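Local coordinates for protein glycosyl transferase family 9 (PDB 3TOV) that probably transfers a sugar, likely a heptose, from a nucleotide donor to an acceptor, as a family 9 glycosyltransferase of the GT-B class, at residues Q50-N58 and H161-R169; R70-A81 and R101-I109. All coordinates share one frame; numbering follows the deposited sequence.

Overall arrangement
The GT-B architecture couples two Rossmann-like domains, and the two contacts sample its two levels of organisation. Contact 2 lies wholly within the N-terminal domain, where helix 70-87, following strand 61-65, packs on helix 100-109, which follows strand 92-95 of the same parallel sheet. Contact 1 joins a loop of that sheet, between strands 40-46 and 61-65, to the chain that passes into helix 166-178 beside the second domain. Their centres are about 26 Å apart and their nearest atoms about 11 Å, so they do not touch. Along the chain both halves of contact 2 fall between the two halves of contact 1. Contact 2 is internal to one domain, while contact 1 probably links the two.

Contact 1. Residues Q50-N58 and H161-R169; sequences QQVMEYNPN and HIEICEEWR
Aromatic packing dominates the meeting of Y55 with C165 and W168. The Y55 ring turns its edge to the face of the W168 six-membered ring in an offset edge-to-face pair, with centroids 5.2 Å apart and planes at 84°. On one side of Y55, CB of C165 sits over the middle of the ring, 3.8 Å from its centroid, in a CH-pi contact. The C165 thiol, with SG between the backbone N and the carbonyl carbon (chi1 75°), reaches obliquely toward the phenol end while also lying over the W168 face, so C165 contacts both rings, CB over Y55 and SG over W168. W168 CH2 further approaches Q51 O at 3.6 Å.

Residues 50-58 belong to a loop of the N-terminal Rossmann-like domain, whereas C165 is the N-cap of helix 166-178; Q51 and W168 both rest on P254 of helix 252-260 in the second domain. The cluster is consistent with a place where the two domains meet, beside the cleft that in GT-B enzymes lies between them.

Contacts of aliphatic carbons continue the seam. V52 CG1 meets I162 CD1 at 3.9 Å, with I162 also touching I23 of helix 19-23. The CB atoms of Y55 and E163 also touch, and P57 sets a ring carbon, CG, against the edge of the H161 imidazole near its plane, 3.8 Å from CE1.

Polar bridging falls to a water, which donates to V52 O (2.9 Å), accepts from N56 ND2 (2.6 Å) and makes a weak bond to H161 O. The other end of the N56 amide is held within its own loop: OD1 accepts from N58 N at 3.2 Å, an Asx turn, with the donor lying above the carbonyl plane.

Contact 2. Residues R70-A81 and R101-I109; sequences RHNSISGLNEVA and RTSYLAWKI. With SO4 (sulfate ion), chain F.
Two helices of the N-terminal Rossmann-like domain pack along L77 and L105: helix 70-87 belongs to the beta-alpha-beta crossover from strand 61-65 to strand 92-95, and helix 100-109 to the next one, leading on to strand 113-116. Their segments run roughly side by side, 8.9 Å apart at closest approach and crossing at -34°. The apolar seam is built from L77 CD2 against L105 CD2 (4.0 Å), V80 CG1 against L105 CD1 (3.8 Å) and A81 CB against I109 CG1 (4.1 Å). K108 CG, anti to the backbone N, lies 3.8 Å from A81 CB. V80 also reaches down to I63 and V65, so the seam rests on the sheet. With CG anti to the backbone N (chi1 174°), L105 brings both methyls against helix 70-87, CD1 at V80 and the L77 carbonyl, CD2 at L77.

Polar and charged side chains flank these contacts. The Y104 hydroxyl is modelled as donating to N78 OD1 at the ring edge, but the separation is too short to be trusted. At the other end the long R101 chain stretches across to helix 70-87, where I74 CD1 lies over the centre of its guanidinium face, 3.6 Å from CZ. Near the start of helix 70-87, a sulfate, probably from the crystallisation liquor, accepts one backbone hydrogen bond, from N72 N to its O4 at 3.2 Å, with an N-H...O angle of 163°.

Contact 1. Residues Q50-N58 and H161-R169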
loop_
_atom_site.group_PDB
_atom_site.type_symbol
_atom_site.label_atom_id
_atom_site.label_comp_id
_atom_site.label_asym_id
_atom_site.label_seq_id
_atom_site.Cartn_x
_atom_site.Cartn_y
_atom_site.Cartn_z
ATOM N N GLN A 50 3.910 11.765 -1.779
ATOM C CA GLN A 50 3.658 12.363 -3.083
ATOM C C GLN A 50 4.243 11.575 -4.256
ATOM O O GLN A 50 3.625 11.517 -5.320
ATOM C CB GLN A 50 4.082 13.836 -3.108
ATOM C CG GLN A 50 5.215 14.185 -4.049
ATOM C CD GLN A 50 6.082 15.282 -3.473
ATOM O OE1 GLN A 50 5.758 15.851 -2.428
ATOM N NE2 GLN A 50 7.197 15.579 -4.137
ATOM N N GLN A 51 5.409 10.955 -4.071
ATOM C CA GLN A 51 6.037 10.233 -5.178
ATOM C C GLN A 51 5.173 9.048 -5.629
ATOM O O GLN A 51 5.342 8.503 -6.717
ATOM C CB GLN A 51 7.439 9.767 -4.808
ATOM C CG GLN A 51 8.117 10.634 -3.784
ATOM C CD GLN A 51 9.621 10.423 -3.766
ATOM O OE1 GLN A 51 10.227 10.125 -4.793
ATOM N NE2 GLN A 51 10.227 10.569 -2.594
ATOM N N VAL A 52 4.232 8.664 -4.781
ATOM C CA VAL A 52 3.343 7.545 -5.056
ATOM C C VAL A 52 2.328 7.835 -6.179
ATOM O O VAL A 52 1.948 6.947 -6.955
ATOM C CB VAL A 52 2.605 7.160 -3.772
ATOM C CG1 VAL A 52 1.380 6.321 -4.082
ATOM C CG2 VAL A 52 3.562 6.445 -2.840
HETATM N N MSE A 53 1.905 9.089 -6.271
HETATM C CA MSE A 53 0.874 9.456 -7.220
HETATM C C MSE A 53 1.401 10.288 -8.389
HETATM O O MSE A 53 0.761 10.352 -9.437
HETATM C CB MSE A 53 -0.248 10.199 -6.503
HETATM C CG MSE A 53 -1.604 10.035 -7.167
HETATM SE SE MSE A 53 -2.335 8.249 -6.935
HETATM C CE MSE A 53 -2.775 8.337 -5.058
ATOM N N GLU A 54 2.563 10.910 -8.206
ATOM C CA GLU A 54 3.127 11.809 -9.210
ATOM C C GLU A 54 2.747 11.375 -10.616
ATOM O O GLU A 54 1.806 11.889 -11.224
ATOM C CB GLU A 54 4.650 11.842 -9.106
ATOM C CG GLU A 54 5.210 12.998 -8.318
ATOM C CD GLU A 54 6.727 12.976 -8.302
ATOM O OE1 GLU A 54 7.347 13.111 -9.384
ATOM O OE2 GLU A 54 7.302 12.804 -7.206
ATOM N N TYR A 55 3.513 10.429 -11.132
ATOM C CA TYR A 55 3.194 9.802 -12.395
ATOM C C TYR A 55 2.071 8.814 -12.113
ATOM O O TYR A 55 2.213 7.915 -11.276
ATOM C CB TYR A 55 4.443 9.118 -12.952
ATOM C CG TYR A 55 5.689 9.976 -12.806
ATOM C CD1 TYR A 55 6.189 10.705 -13.875
ATOM C CD2 TYR A 55 6.350 10.069 -11.588
ATOM C CE1 TYR A 55 7.324 11.496 -13.738
ATOM C CE2 TYR A 55 7.480 10.852 -11.439
ATOM C CZ TYR A 55 7.966 11.566 -12.516
ATOM O OH TYR A 55 9.094 12.346 -12.365
ATOM N N ASN A 56 0.936 9.026 -12.772
ATOM C CA ASN A 56 -0.248 8.190 -12.599
ATOM C C ASN A 56 -1.284 8.550 -13.633
ATOM O O ASN A 56 -1.728 9.698 -13.707
ATOM C CB ASN A 56 -0.868 8.345 -11.218
ATOM C CG ASN A 56 -2.080 7.453 -11.035
ATOM O OD1 ASN A 56 -3.183 7.824 -11.407
ATOM N ND2 ASN A 56 -1.873 6.257 -10.483
ATOM N N PRO A 57 -1.696 7.560 -14.418
ATOM C CA PRO A 57 -2.418 7.738 -15.682
ATOM C C PRO A 57 -3.807 8.329 -15.495
ATOM O O PRO A 57 -4.321 8.997 -16.392
ATOM C CB PRO A 57 -2.521 6.309 -16.228
ATOM C CG PRO A 57 -1.541 5.491 -15.409
ATOM C CD PRO A 57 -1.534 6.143 -14.070
ATOM N N ASN A 58 -4.392 8.093 -14.329
ATOM C CA ASN A 58 -5.768 8.476 -14.072
ATOM C C ASN A 58 -5.968 9.926 -13.605
ATOM O O ASN A 58 -7.076 10.474 -13.689
ATOM C CB ASN A 58 -6.403 7.483 -13.098
ATOM C CG ASN A 58 -6.419 6.070 -13.648
ATOM O OD1 ASN A 58 -7.287 5.715 -14.446
ATOM N ND2 ASN A 58 -5.455 5.255 -13.229
ATOM N N HIS A 161 -1.555 0.061 -8.249
ATOM C CA HIS A 161 -0.650 0.523 -9.284
ATOM C C HIS A 161 0.159 1.719 -8.790
ATOM O O HIS A 161 -0.375 2.625 -8.154
ATOM C CB HIS A 161 -1.460 0.912 -10.520
ATOM C CG HIS A 161 -0.625 1.379 -11.665
ATOM N ND1 HIS A 161 -0.971 2.464 -12.441
ATOM C CD2 HIS A 161 0.538 0.907 -12.171
ATOM C CE1 HIS A 161 -0.055 2.643 -13.377
ATOM N NE2 HIS A 161 0.872 1.712 -13.234
ATOM N N ILE A 162 1.456 1.704 -9.051
ATOM C CA ILE A 162 2.249 2.906 -8.890
ATOM C C ILE A 162 3.111 3.027 -10.112
ATOM O O ILE A 162 3.838 2.093 -10.461
ATOM C CB ILE A 162 3.123 2.890 -7.653
ATOM C CG1 ILE A 162 2.252 2.824 -6.402
ATOM C CG2 ILE A 162 3.968 4.150 -7.614
ATOM C CD1 ILE A 162 3.028 2.976 -5.109
ATOM N N GLU A 163 2.994 4.168 -10.783
ATOM C CA GLU A 163 3.692 4.382 -12.036
ATOM C C GLU A 163 5.054 4.903 -11.671
ATOM O O GLU A 163 5.149 5.909 -10.971
ATOM C CB GLU A 163 2.943 5.408 -12.877
ATOM C CG GLU A 163 3.316 5.411 -14.336
ATOM C CD GLU A 163 2.899 4.138 -15.035
ATOM O OE1 GLU A 163 1.906 4.176 -15.797
ATOM O OE2 GLU A 163 3.569 3.100 -14.819
ATOM N N ILE A 164 6.103 4.201 -12.096
ATOM C CA ILE A 164 7.468 4.628 -11.794
ATOM C C ILE A 164 8.098 5.200 -13.052
ATOM O O ILE A 164 7.822 4.738 -14.156
ATOM C CB ILE A 164 8.364 3.484 -11.228
ATOM C CG1 ILE A 164 8.811 2.529 -12.337
ATOM C CG2 ILE A 164 7.667 2.733 -10.100
ATOM C CD1 ILE A 164 9.620 1.361 -11.831
ATOM N N CYS A 165 8.935 6.215 -12.891
ATOM C CA CYS A 165 9.527 6.863 -14.050
ATOM C C CYS A 165 10.956 6.405 -14.302
ATOM O O CYS A 165 11.536 5.637 -13.527
ATOM C CB CYS A 165 9.501 8.380 -13.891
ATOM S SG CYS A 165 10.731 9.003 -12.736
ATOM N N GLU A 166 11.520 6.906 -15.393
ATOM C CA GLU A 166 12.869 6.548 -15.808
ATOM C C GLU A 166 13.902 6.724 -14.701
ATOM O O GLU A 166 14.603 5.779 -14.335
ATOM C CB GLU A 166 13.278 7.375 -17.026
ATOM C CG GLU A 166 14.644 7.013 -17.558
ATOM C CD GLU A 166 14.800 5.517 -17.733
ATOM O OE1 GLU A 166 13.803 4.858 -18.110
ATOM O OE2 GLU A 166 15.911 5.000 -17.476
ATOM N N GLU A 167 13.994 7.942 -14.178
ATOM C CA GLU A 167 15.022 8.286 -13.206
ATOM C C GLU A 167 15.064 7.292 -12.048
ATOM O O GLU A 167 16.118 7.070 -11.453
ATOM C CB GLU A 167 14.814 9.711 -12.687
ATOM C CG GLU A 167 16.110 10.468 -12.392
ATOM C CD GLU A 167 16.302 10.762 -10.911
ATOM O OE1 GLU A 167 15.661 11.708 -10.399
ATOM O OE2 GLU A 167 17.098 10.050 -10.260
ATOM N N TRP A 168 13.921 6.687 -11.741
ATOM C CA TRP A 168 13.838 5.726 -10.647
ATOM C C TRP A 168 14.345 4.359 -11.061
ATOM O O TRP A 168 15.064 3.715 -10.308
ATOM C CB TRP A 168 12.412 5.625 -10.135
ATOM C CG TRP A 168 11.951 6.884 -9.516
ATOM C CD1 TRP A 168 12.733 7.864 -8.986
ATOM C CD2 TRP A 168 10.598 7.323 -9.369
ATOM N NE1 TRP A 168 11.952 8.885 -8.509
ATOM C CE2 TRP A 168 10.636 8.578 -8.733
ATOM C CE3 TRP A 168 9.360 6.775 -9.706
ATOM C CZ2 TRP A 168 9.482 9.293 -8.428
ATOM C CZ3 TRP A 168 8.218 7.485 -9.402
ATOM C CH2 TRP A 168 8.287 8.731 -8.770
ATOM N N ARG A 169 13.975 3.918 -12.256
ATOM C CA ARG A 169 14.527 2.686 -12.798
ATOM C C ARG A 169 16.042 2.693 -12.670
ATOM O O ARG A 169 16.655 1.664 -12.378
ATOM C CB ARG A 169 14.150 2.536 -14.266
ATOM C CG ARG A 169 12.725 2.932 -14.546
ATOM C CD ARG A 169 11.841 1.754 -14.914
ATOM N NE ARG A 169 10.478 2.217 -15.158
ATOM C CZ ARG A 169 10.140 3.055 -16.137
ATOM N NH1 ARG A 169 11.066 3.518 -16.974
ATOM N NH2 ARG A 169 8.876 3.433 -16.286
HETATM O O HOH W 1 0.107 5.827 -8.921
#

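Contact 2. Residues R70-A81 and R101-I109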
loop_
_atom_site.group_PDB
_atom_site.type_symbol
_atom_site.label_atom_id
_atom_site.label_comp_id
_atom_site.label_asym_id
_atom_site.label_seq_id
_atom_site.Cartn_x
_atom_site.Cartn_y
_atom_site.Cartn_z
ATOM N N ARG A 70 -1.545 21.997 14.896
ATOM C CA ARG A 70 -2.901 22.364 14.490
ATOM C C ARG A 70 -2.963 23.576 13.549
ATOM O O ARG A 70 -3.471 23.480 12.426
ATOM C CB ARG A 70 -3.795 22.577 15.724
ATOM C CG ARG A 70 -4.758 23.759 15.617
ATOM C CD ARG A 70 -6.169 23.401 16.061
ATOM N NE ARG A 70 -6.191 22.710 17.344
ATOM C CZ ARG A 70 -6.315 21.394 17.475
ATOM N NH1 ARG A 70 -6.430 20.626 16.398
ATOM N NH2 ARG A 70 -6.328 20.853 18.683
ATOM N N HIS A 71 -2.446 24.708 14.019
ATOM C CA HIS A 71 -2.472 25.956 13.265
ATOM C C HIS A 71 -1.821 25.751 11.905
ATOM O O HIS A 71 -2.357 26.164 10.875
ATOM C CB HIS A 71 -1.723 27.044 14.036
ATOM C CG HIS A 71 -1.831 26.914 15.525
ATOM N ND1 HIS A 71 -2.914 26.326 16.146
ATOM C CD2 HIS A 71 -0.987 27.287 16.516
ATOM C CE1 HIS A 71 -2.734 26.348 17.455
ATOM N NE2 HIS A 71 -1.574 26.926 17.706
ATOM N N ASN A 72 -0.657 25.107 11.929
ATOM C CA ASN A 72 0.101 24.765 10.728
ATOM C C ASN A 72 -0.754 24.021 9.705
ATOM O O ASN A 72 -0.863 24.433 8.550
ATOM C CB ASN A 72 1.338 23.933 11.109
ATOM C CG ASN A 72 2.054 23.345 9.902
ATOM O OD1 ASN A 72 1.779 22.215 9.489
ATOM N ND2 ASN A 72 2.987 24.106 9.339
ATOM N N SER A 73 -1.362 22.925 10.137
ATOM C CA SER A 73 -2.195 22.136 9.251
ATOM C C SER A 73 -3.266 23.002 8.594
ATOM O O SER A 73 -3.278 23.160 7.370
ATOM C CB SER A 73 -2.829 20.978 10.017
ATOM O OG SER A 73 -1.826 20.127 10.538
ATOM N N ILE A 74 -4.149 23.576 9.411
ATOM C CA ILE A 74 -5.315 24.300 8.898
ATOM C C ILE A 74 -4.938 25.499 8.026
ATOM O O ILE A 74 -5.577 25.774 7.010
ATOM C CB ILE A 74 -6.272 24.741 10.027
ATOM C CG1 ILE A 74 -7.365 23.696 10.245
ATOM C CG2 ILE A 74 -6.941 26.048 9.669
ATOM C CD1 ILE A 74 -6.882 22.388 10.798
ATOM N N SER A 75 -3.897 26.217 8.425
ATOM C CA SER A 75 -3.364 27.261 7.572
ATOM C C SER A 75 -3.064 26.705 6.171
ATOM O O SER A 75 -3.409 27.327 5.165
ATOM C CB SER A 75 -2.112 27.855 8.198
ATOM O OG SER A 75 -1.400 28.598 7.235
ATOM N N GLY A 76 -2.447 25.523 6.113
ATOM C CA GLY A 76 -2.061 24.900 4.855
ATOM C C GLY A 76 -3.215 24.313 4.061
ATOM O O GLY A 76 -3.088 24.028 2.862
ATOM N N LEU A 77 -4.347 24.129 4.737
ATOM C CA LEU A 77 -5.562 23.595 4.124
ATOM C C LEU A 77 -6.391 24.719 3.491
ATOM O O LEU A 77 -6.807 24.635 2.331
ATOM C CB LEU A 77 -6.387 22.860 5.177
ATOM C CG LEU A 77 -5.690 21.678 5.851
ATOM C CD1 LEU A 77 -6.463 21.170 7.076
ATOM C CD2 LEU A 77 -5.475 20.578 4.842
ATOM N N ASN A 78 -6.638 25.773 4.261
ATOM C CA ASN A 78 -7.229 26.972 3.706
ATOM C C ASN A 78 -6.436 27.357 2.473
ATOM O O ASN A 78 -6.974 27.892 1.502
ATOM C CB ASN A 78 -7.180 28.093 4.731
ATOM C CG ASN A 78 -7.975 27.771 5.963
ATOM O OD1 ASN A 78 -9.031 27.149 5.878
ATOM N ND2 ASN A 78 -7.471 28.175 7.119
ATOM N N GLU A 79 -5.143 27.064 2.527
ATOM C CA GLU A 79 -4.234 27.358 1.435
ATOM C C GLU A 79 -4.600 26.518 0.224
ATOM O O GLU A 79 -4.971 27.053 -0.816
ATOM C CB GLU A 79 -2.789 27.084 1.863
ATOM C CG GLU A 79 -1.742 27.908 1.110
ATOM C CD GLU A 79 -1.443 27.363 -0.279
ATOM O OE1 GLU A 79 -1.650 26.148 -0.499
ATOM O OE2 GLU A 79 -0.997 28.147 -1.148
ATOM N N VAL A 80 -4.493 25.201 0.374
ATOM C CA VAL A 80 -4.840 24.241 -0.678
ATOM C C VAL A 80 -6.183 24.527 -1.358
ATOM O O VAL A 80 -6.286 24.492 -2.590
ATOM C CB VAL A 80 -4.865 22.806 -0.116
ATOM C CG1 VAL A 80 -5.964 21.971 -0.790
ATOM C CG2 VAL A 80 -3.481 22.160 -0.239
ATOM N N ALA A 81 -7.207 24.795 -0.553
ATOM C CA ALA A 81 -8.497 25.170 -1.090
ATOM C C ALA A 81 -8.353 26.390 -2.015
ATOM O O ALA A 81 -8.714 26.329 -3.192
ATOM C CB ALA A 81 -9.477 25.439 0.040
ATOM N N ARG A 101 -10.158 16.991 10.042
ATOM C CA ARG A 101 -9.258 17.807 9.243
ATOM C C ARG A 101 -9.509 17.700 7.736
ATOM O O ARG A 101 -9.658 18.709 7.054
ATOM C CB ARG A 101 -7.809 17.516 9.594
ATOM C CG ARG A 101 -7.272 18.516 10.586
ATOM C CD ARG A 101 -6.045 18.016 11.310
ATOM N NE ARG A 101 -5.310 19.129 11.901
ATOM C CZ ARG A 101 -5.660 19.762 13.017
ATOM N NH1 ARG A 101 -4.915 20.765 13.455
ATOM N NH2 ARG A 101 -6.746 19.404 13.692
ATOM N N THR A 102 -9.569 16.488 7.203
ATOM C CA THR A 102 -9.809 16.368 5.777
ATOM C C THR A 102 -11.242 16.727 5.451
ATOM O O THR A 102 -11.535 17.268 4.387
ATOM C CB THR A 102 -9.513 14.980 5.253
ATOM O OG1 THR A 102 -8.122 14.706 5.429
ATOM C CG2 THR A 102 -9.835 14.918 3.778
ATOM N N SER A 103 -12.146 16.423 6.365
ATOM C CA SER A 103 -13.533 16.770 6.144
ATOM C C SER A 103 -13.590 18.281 6.036
ATOM O O SER A 103 -14.187 18.827 5.120
ATOM C CB SER A 103 -14.410 16.252 7.282
ATOM O OG SER A 103 -14.349 14.838 7.358
ATOM N N TYR A 104 -12.934 18.961 6.961
ATOM C CA TYR A 104 -12.833 20.398 6.866
ATOM C C TYR A 104 -12.405 20.825 5.468
ATOM O O TYR A 104 -13.067 21.628 4.815
ATOM C CB TYR A 104 -11.828 20.920 7.888
ATOM C CG TYR A 104 -11.537 22.385 7.729
ATOM C CD1 TYR A 104 -12.353 23.336 8.313
ATOM C CD2 TYR A 104 -10.455 22.812 6.977
ATOM C CE1 TYR A 104 -12.089 24.677 8.167
ATOM C CE2 TYR A 104 -10.183 24.149 6.820
ATOM C CZ TYR A 104 -11.001 25.080 7.416
ATOM O OH TYR A 104 -10.742 26.419 7.250
ATOM N N LEU A 105 -11.283 20.292 5.011
ATOM C CA LEU A 105 -10.759 20.662 3.706
ATOM C C LEU A 105 -11.822 20.559 2.602
ATOM O O LEU A 105 -12.069 21.529 1.888
ATOM C CB LEU A 105 -9.531 19.818 3.365
ATOM C CG LEU A 105 -9.014 20.042 1.950
ATOM C CD1 LEU A 105 -8.820 21.526 1.706
ATOM C CD2 LEU A 105 -7.723 19.285 1.732
ATOM N N ALA A 106 -12.443 19.387 2.474
ATOM C CA ALA A 106 -13.482 19.151 1.466
ATOM C C ALA A 106 -14.589 20.197 1.537
ATOM O O ALA A 106 -15.122 20.629 0.521
ATOM C CB ALA A 106 -14.078 17.750 1.628
ATOM N N TRP A 107 -14.945 20.587 2.753
ATOM C CA TRP A 107 -15.921 21.638 2.960
ATOM C C TRP A 107 -15.338 22.960 2.478
ATOM O O TRP A 107 -15.957 23.651 1.676
ATOM C CB TRP A 107 -16.288 21.727 4.443
ATOM C CG TRP A 107 -17.071 22.947 4.814
ATOM C CD1 TRP A 107 -18.419 23.110 4.717
ATOM C CD2 TRP A 107 -16.555 24.171 5.352
ATOM N NE1 TRP A 107 -18.779 24.363 5.155
ATOM C CE2 TRP A 107 -17.653 25.036 5.552
ATOM C CE3 TRP A 107 -15.273 24.627 5.678
ATOM C CZ2 TRP A 107 -17.510 26.330 6.063
ATOM C CZ3 TRP A 107 -15.137 25.920 6.186
ATOM C CH2 TRP A 107 -16.248 26.748 6.374
ATOM N N LYS A 108 -14.137 23.295 2.953
ATOM C CA LYS A 108 -13.518 24.571 2.636
ATOM C C LYS A 108 -13.397 24.829 1.135
ATOM O O LYS A 108 -13.489 25.973 0.689
ATOM C CB LYS A 108 -12.146 24.688 3.290
ATOM C CG LYS A 108 -11.506 26.075 3.137
ATOM C CD LYS A 108 -12.250 27.151 3.952
ATOM C CE LYS A 108 -12.147 28.524 3.289
ATOM N NZ LYS A 108 -10.817 28.724 2.607
ATOM N N ILE A 109 -13.181 23.779 0.357
ATOM C CA ILE A 109 -13.171 23.919 -1.094
ATOM C C ILE A 109 -14.499 24.518 -1.598
ATOM O O ILE A 109 -14.525 25.329 -2.527
ATOM C CB ILE A 109 -12.880 22.567 -1.750
ATOM C CG1 ILE A 109 -11.479 22.098 -1.335
ATOM C CG2 ILE A 109 -13.004 22.658 -3.255
ATOM C CD1 ILE A 109 -11.253 20.599 -1.448
HETATM S S SO4 F . 2.050 24.746 14.732
HETATM O O1 SO4 F . 1.598 26.133 14.676
HETATM O O2 SO4 F . 3.135 24.525 13.777
HETATM O O3 SO4 F . 2.494 24.436 16.089
HETATM O O4 SO4 F . 0.929 23.879 14.391
#